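Local coordinates for putative exported protein (Bacteroides fragilis NCTC 9343, PDB 3IEE), which is of unknown function but is probably an exported lipoprotein with a mainly alpha-helical fold, at residues Val46-Leu50 against Phe107-Phe111; Leu50-Glu54 against Leu129-Tyr134. One frame throughout, in Å; residues are numbered along the deposited sequence.

Contact 1: residues Val46-Leu50 against Phe107-Phe111; sequences VNAVL and FYANF. With EDO (1,2-ethanediol), chain C.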
loop_
_atom_site.group_PDB
_atom_site.type_symbol
_atom_site.label_atom_id
_atom_site.label_comp_id
_atom_site.label_asym_id
_atom_site.label_seq_id
_atom_site.Cartn_x
_atom_site.Cartn_y
_atom_site.Cartn_z
ATOM N N VAL A 46 -7.979 10.362 0.338
ATOM C CA VAL A 46 -8.268 10.472 1.750
ATOM C C VAL A 46 -7.667 11.755 2.356
ATOM O O VAL A 46 -8.351 12.459 3.106
ATOM C CB VAL A 46 -7.797 9.215 2.509
ATOM C CG1 VAL A 46 -8.007 9.372 4.038
ATOM C CG2 VAL A 46 -8.525 7.946 1.962
ATOM N N ASN A 47 -6.404 12.062 2.023
ATOM C CA ASN A 47 -5.737 13.323 2.396
ATOM C C ASN A 47 -6.560 14.568 1.981
ATOM O O ASN A 47 -6.692 15.544 2.755
ATOM C CB ASN A 47 -4.365 13.438 1.716
ATOM C CG ASN A 47 -3.311 12.480 2.286
ATOM O OD1 ASN A 47 -3.538 11.844 3.308
ATOM N ND2 ASN A 47 -2.154 12.394 1.616
ATOM N N ALA A 48 -7.069 14.503 0.743
ATOM C CA ALA A 48 -7.922 15.546 0.165
ATOM C C ALA A 48 -9.227 15.744 0.936
ATOM O O ALA A 48 -9.670 16.910 1.129
ATOM C CB ALA A 48 -8.211 15.253 -1.335
ATOM N N VAL A 49 -9.860 14.647 1.369
ATOM C CA VAL A 49 -11.073 14.725 2.168
ATOM C C VAL A 49 -10.748 15.423 3.502
ATOM O O VAL A 49 -11.450 16.344 3.903
ATOM C CB VAL A 49 -11.754 13.336 2.352
ATOM C CG1 VAL A 49 -12.846 13.395 3.373
ATOM C CG2 VAL A 49 -12.279 12.790 0.991
ATOM N N LEU A 50 -9.681 14.981 4.173
ATOM C CA LEU A 50 -9.303 15.558 5.462
ATOM C C LEU A 50 -8.885 17.034 5.332
ATOM O O LEU A 50 -9.209 17.876 6.180
ATOM C CB LEU A 50 -8.178 14.749 6.101
ATOM C CG LEU A 50 -8.532 13.321 6.574
ATOM C CD1 LEU A 50 -7.184 12.606 6.892
ATOM C CD2 LEU A 50 -9.475 13.321 7.808
ATOM N N PHE A 107 -16.002 6.590 7.802
ATOM C CA PHE A 107 -15.226 7.761 7.423
ATOM C C PHE A 107 -16.049 8.636 6.494
ATOM O O PHE A 107 -16.136 9.863 6.664
ATOM C CB PHE A 107 -13.954 7.321 6.691
ATOM C CG PHE A 107 -13.067 8.466 6.239
ATOM C CD1 PHE A 107 -12.112 8.994 7.092
ATOM C CD2 PHE A 107 -13.129 8.949 4.927
ATOM C CE1 PHE A 107 -11.267 9.997 6.673
ATOM C CE2 PHE A 107 -12.280 9.983 4.512
ATOM C CZ PHE A 107 -11.346 10.500 5.397
ATOM N N TYR A 108 -16.638 8.015 5.486
ATOM C CA TYR A 108 -17.475 8.764 4.543
ATOM C C TYR A 108 -18.842 9.199 5.066
ATOM O O TYR A 108 -19.245 10.301 4.728
ATOM C CB TYR A 108 -17.615 8.036 3.203
ATOM C CG TYR A 108 -16.335 8.106 2.411
ATOM C CD1 TYR A 108 -15.968 9.273 1.746
ATOM C CD2 TYR A 108 -15.468 7.032 2.380
ATOM C CE1 TYR A 108 -14.760 9.345 1.035
ATOM C CE2 TYR A 108 -14.266 7.091 1.699
ATOM C CZ TYR A 108 -13.918 8.243 1.018
ATOM O OH TYR A 108 -12.693 8.234 0.347
ATOM N N ALA A 109 -19.514 8.386 5.892
ATOM C CA ALA A 109 -20.695 8.856 6.668
ATOM C C ALA A 109 -20.377 10.096 7.532
ATOM O O ALA A 109 -21.153 11.090 7.557
ATOM C CB ALA A 109 -21.247 7.731 7.543
ATOM N N ASN A 110 -19.256 10.032 8.243
ATOM C CA ASN A 110 -18.821 11.103 9.133
ATOM C C ASN A 110 -18.549 12.408 8.406
ATOM O O ASN A 110 -18.708 13.477 8.995
ATOM C CB ASN A 110 -17.544 10.722 9.898
ATOM C CG ASN A 110 -17.790 9.717 10.988
ATOM O OD1 ASN A 110 -18.929 9.426 11.353
ATOM N ND2 ASN A 110 -16.714 9.187 11.528
ATOM N N PHE A 111 -18.081 12.322 7.167
ATOM C CA PHE A 111 -17.841 13.524 6.347
ATOM C C PHE A 111 -19.131 14.309 6.147
ATOM O O PHE A 111 -19.156 15.519 6.327
ATOM C CB PHE A 111 -17.217 13.110 4.993
ATOM C CG PHE A 111 -16.999 14.255 4.046
ATOM C CD1 PHE A 111 -16.062 15.212 4.320
ATOM C CD2 PHE A 111 -17.724 14.353 2.873
ATOM C CE1 PHE A 111 -15.854 16.272 3.464
ATOM C CE2 PHE A 111 -17.507 15.408 1.984
ATOM C CZ PHE A 111 -16.558 16.360 2.287
HETATM C C1 EDO C . -4.507 8.220 3.957
HETATM O O1 EDO C . -3.237 8.913 3.927
HETATM C C2 EDO C . -4.511 7.160 5.062
HETATM O O2 EDO C . -5.749 6.423 5.071
#
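This is a buried helix-helix packing contact inside an all-alpha helical bundle. Segment 46-50 belongs to the short helix 43-56, and segment 107-111 to the long helix 87-119. The two run in nearly the same direction, with 26° between the segment axes. The axes stay 12.0 Å apart at their closest. That wide spacing is filled by F107, Y108 and F111, whose rings meet V46, V49 and L50.

V49 is the centre of the contact. Its CA-to-CB bond points at the other helix, and it loses the most surface of any residue here. V49 CG1 lies 3.6 Å from F107 CE2 and 3.8 Å from F111 CD1, so one methyl serves two phenylalanines one helical turn apart. V49 CG2 meets Y108 CE1 at 4.2 Å. The F107 ring also touches residues one turn before V49 and next to it: V46 CG1 is 3.8 Å from F107 CZ, and L50 CD2 is 3.9 Å from F107 CE1. The packing is mainly apolar and buries 285 Å² in total.

Helix 123-162 borders the same core, with S137 against V46 and Y134 against L50. F111 also packs on Y52 and M53, further along helix 43-56.

The CA-to-CB bond of N47 points away from helix 87-119. Its ND2 hydrogen-bonds to A190 O. A 1,2-ethanediol, probably from the crystallisation liquor, hydrogen-bonds to S137 O. It rests its C1 3.7 Å from V46 CG1 and donates from O1 to N47 OD1 at 3.0 Å.

Contact 2: residues Leu50-Glu54 against Leu129-Tyr134; sequences LDYME and LLDVNY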
loop_
_atom_site.group_PDB
_atom_site.type_symbol
_atom_site.label_atom_id
_atom_site.label_comp_id
_atom_site.label_asym_id
_atom_site.label_seq_id
_atom_site.Cartn_x
_atom_site.Cartn_y
_atom_site.Cartn_z
ATOM N N LEU A 50 -9.681 14.981 4.173
ATOM C CA LEU A 50 -9.303 15.558 5.462
ATOM C C LEU A 50 -8.885 17.034 5.332
ATOM O O LEU A 50 -9.209 17.876 6.180
ATOM C CB LEU A 50 -8.178 14.749 6.101
ATOM C CG LEU A 50 -8.532 13.321 6.574
ATOM C CD1 LEU A 50 -7.184 12.606 6.892
ATOM C CD2 LEU A 50 -9.475 13.321 7.808
ATOM N N ASP A 51 -8.168 17.343 4.264
ATOM C CA ASP A 51 -7.742 18.724 4.004
ATOM C C ASP A 51 -8.964 19.641 3.814
ATOM O O ASP A 51 -8.992 20.756 4.350
ATOM C CB ASP A 51 -6.875 18.787 2.760
ATOM C CG ASP A 51 -5.431 18.337 2.994
ATOM O OD1 ASP A 51 -4.986 18.316 4.137
ATOM O OD2 ASP A 51 -4.741 18.083 1.991
ATOM N N TYR A 52 -9.923 19.193 3.019
ATOM C CA TYR A 52 -11.198 19.910 2.818
ATOM C C TYR A 52 -11.963 20.064 4.120
ATOM O O TYR A 52 -12.452 21.147 4.439
ATOM C CB TYR A 52 -12.086 19.215 1.781
ATOM C CG TYR A 52 -13.422 19.951 1.532
ATOM C CD1 TYR A 52 -13.465 21.170 0.854
ATOM C CD2 TYR A 52 -14.604 19.485 2.084
ATOM C CE1 TYR A 52 -14.653 21.845 0.674
ATOM C CE2 TYR A 52 -15.791 20.130 1.898
ATOM C CZ TYR A 52 -15.828 21.330 1.225
ATOM O OH TYR A 52 -17.029 21.972 1.010
HETATM N N MSE A 53 -12.088 18.994 4.893
HETATM C CA MSE A 53 -12.691 19.120 6.221
HETATM C C MSE A 53 -12.042 20.228 7.042
HETATM O O MSE A 53 -12.751 21.088 7.576
HETATM C CB MSE A 53 -12.680 17.770 6.983
HETATM C CG MSE A 53 -13.617 16.759 6.398
HETATM SE SE MSE A 53 -13.442 15.004 7.142
HETATM C CE MSE A 53 -14.311 15.304 8.850
ATOM N N GLU A 54 -10.706 20.230 7.124
ATOM C CA GLU A 54 -9.979 21.255 7.887
ATOM C C GLU A 54 -10.277 22.656 7.342
ATOM O O GLU A 54 -10.577 23.588 8.092
ATOM C CB GLU A 54 -8.460 21.070 7.803
ATOM C CG GLU A 54 -7.895 19.841 8.479
ATOM C CD GLU A 54 -6.392 19.563 8.107
ATOM O OE1 GLU A 54 -5.903 20.002 7.026
ATOM O OE2 GLU A 54 -5.704 18.897 8.924
ATOM N N LEU A 129 -15.618 15.155 15.283
ATOM C CA LEU A 129 -15.787 14.283 14.115
ATOM C C LEU A 129 -14.582 14.351 13.155
ATOM O O LEU A 129 -14.232 13.340 12.542
ATOM C CB LEU A 129 -17.089 14.601 13.377
ATOM C CG LEU A 129 -17.920 13.438 12.851
ATOM C CD1 LEU A 129 -18.112 12.298 13.885
ATOM C CD2 LEU A 129 -19.242 13.946 12.363
ATOM N N LEU A 130 -13.911 15.498 13.080
ATOM C CA LEU A 130 -12.679 15.598 12.301
ATOM C C LEU A 130 -11.633 14.714 12.948
ATOM O O LEU A 130 -10.953 13.938 12.277
ATOM C CB LEU A 130 -12.184 17.053 12.195
ATOM C CG LEU A 130 -10.865 17.340 11.468
ATOM C CD1 LEU A 130 -10.796 16.650 10.112
ATOM C CD2 LEU A 130 -10.558 18.824 11.299
ATOM N N ASP A 131 -11.523 14.809 14.274
ATOM C CA ASP A 131 -10.528 13.998 14.985
ATOM C C ASP A 131 -10.822 12.498 14.836
ATOM O O ASP A 131 -9.909 11.706 14.661
ATOM C CB ASP A 131 -10.419 14.404 16.456
ATOM C CG ASP A 131 -9.733 15.756 16.660
ATOM O OD1 ASP A 131 -8.959 16.209 15.792
ATOM O OD2 ASP A 131 -9.972 16.373 17.733
ATOM N N VAL A 132 -12.081 12.121 14.882
ATOM C CA VAL A 132 -12.456 10.737 14.628
ATOM C C VAL A 132 -12.044 10.295 13.232
ATOM O O VAL A 132 -11.578 9.171 13.026
ATOM C CB VAL A 132 -13.951 10.560 14.760
ATOM C CG1 VAL A 132 -14.420 9.287 14.173
ATOM C CG2 VAL A 132 -14.383 10.663 16.262
ATOM N N ASN A 133 -12.201 11.166 12.245
ATOM C CA ASN A 133 -11.815 10.803 10.885
ATOM C C ASN A 133 -10.321 10.708 10.672
ATOM O O ASN A 133 -9.891 9.871 9.877
ATOM C CB ASN A 133 -12.477 11.720 9.832
ATOM C CG ASN A 133 -13.784 11.147 9.283
ATOM O OD1 ASN A 133 -14.428 10.305 9.906
ATOM N ND2 ASN A 133 -14.196 11.620 8.110
ATOM N N TYR A 134 -9.508 11.491 11.398
ATOM C CA TYR A 134 -8.067 11.275 11.345
ATOM C C TYR A 134 -7.740 9.855 11.815
ATOM O O TYR A 134 -6.923 9.170 11.196
ATOM C CB TYR A 134 -7.270 12.266 12.179
ATOM C CG TYR A 134 -7.214 13.687 11.661
ATOM C CD1 TYR A 134 -6.759 13.984 10.361
ATOM C CD2 TYR A 134 -7.549 14.739 12.513
ATOM C CE1 TYR A 134 -6.701 15.300 9.909
ATOM C CE2 TYR A 134 -7.494 16.067 12.079
ATOM C CZ TYR A 134 -7.064 16.337 10.787
ATOM O OH TYR A 134 -6.998 17.676 10.429
#
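L50, M53 and L130 form the apolar centre between helix 43-56 and helix 123-162. L130 CD1 sits 3.8 Å from M53 CB and 4.3 Å from L50 CD2, so the L130 side chain meets two residues of neighbouring turns. L50 CD1 packs 3.8 Å from Y134 CD1, and L50 CD2 lies 4.0 Å from N133 CB.

M53 is present as selenomethionine. Its SE is 3.6 Å from N133 ND2, a packing contact. The amide of N133 finds its polar partners on helix 87-119: ND2 hydrogen-bonds to F107 O, and OD1 accepts from N110 ND2. M53 also packs on F111 of that helix.

The polar edge is formed by E54 and Y134. Both leave the backbone sideways, but their ends converge. Y134 OH donates to E54 OE2 over 2.3 Å, a very short hydrogen bond. The aliphatic part of E54 still belongs to the packing, with CG 4.0 Å from L130 CD2. H193, in a loop, packs on L50, E54 and Y134 at this edge. The CA-to-CB bond of D51 points away, and its carboxylate forms a salt bridge with K192.

The segment axes are 10.8 Å apart and 164° from parallel. Near-antiparallel packing through an apolar seam is typical of neighbouring helices in an alpha-helical bundle. Here helix 43-56 packs against helix 123-162, the second arm of the hairpin begun by helix 87-119.

Overall arrangement
After helix 17-40 the chain enters helix 43-56, which takes part in both contacts. From it the chain passes through helix 75-78 to the long helix 87-119, where contact 1 closes a loop of 56 intervening residues. The chain then turns back into helix 123-162, and contact 2 closes a longer loop of 74. Nearly all of the first loop lies within the second, since both start from the same helix. L50 is shared, and the contact centres are about 6 Å apart. N133 of contact 2 hydrogen-bonds to F107 and N110 of contact 1. The three helices are thereby tied into one cluster within the DUF6845 region.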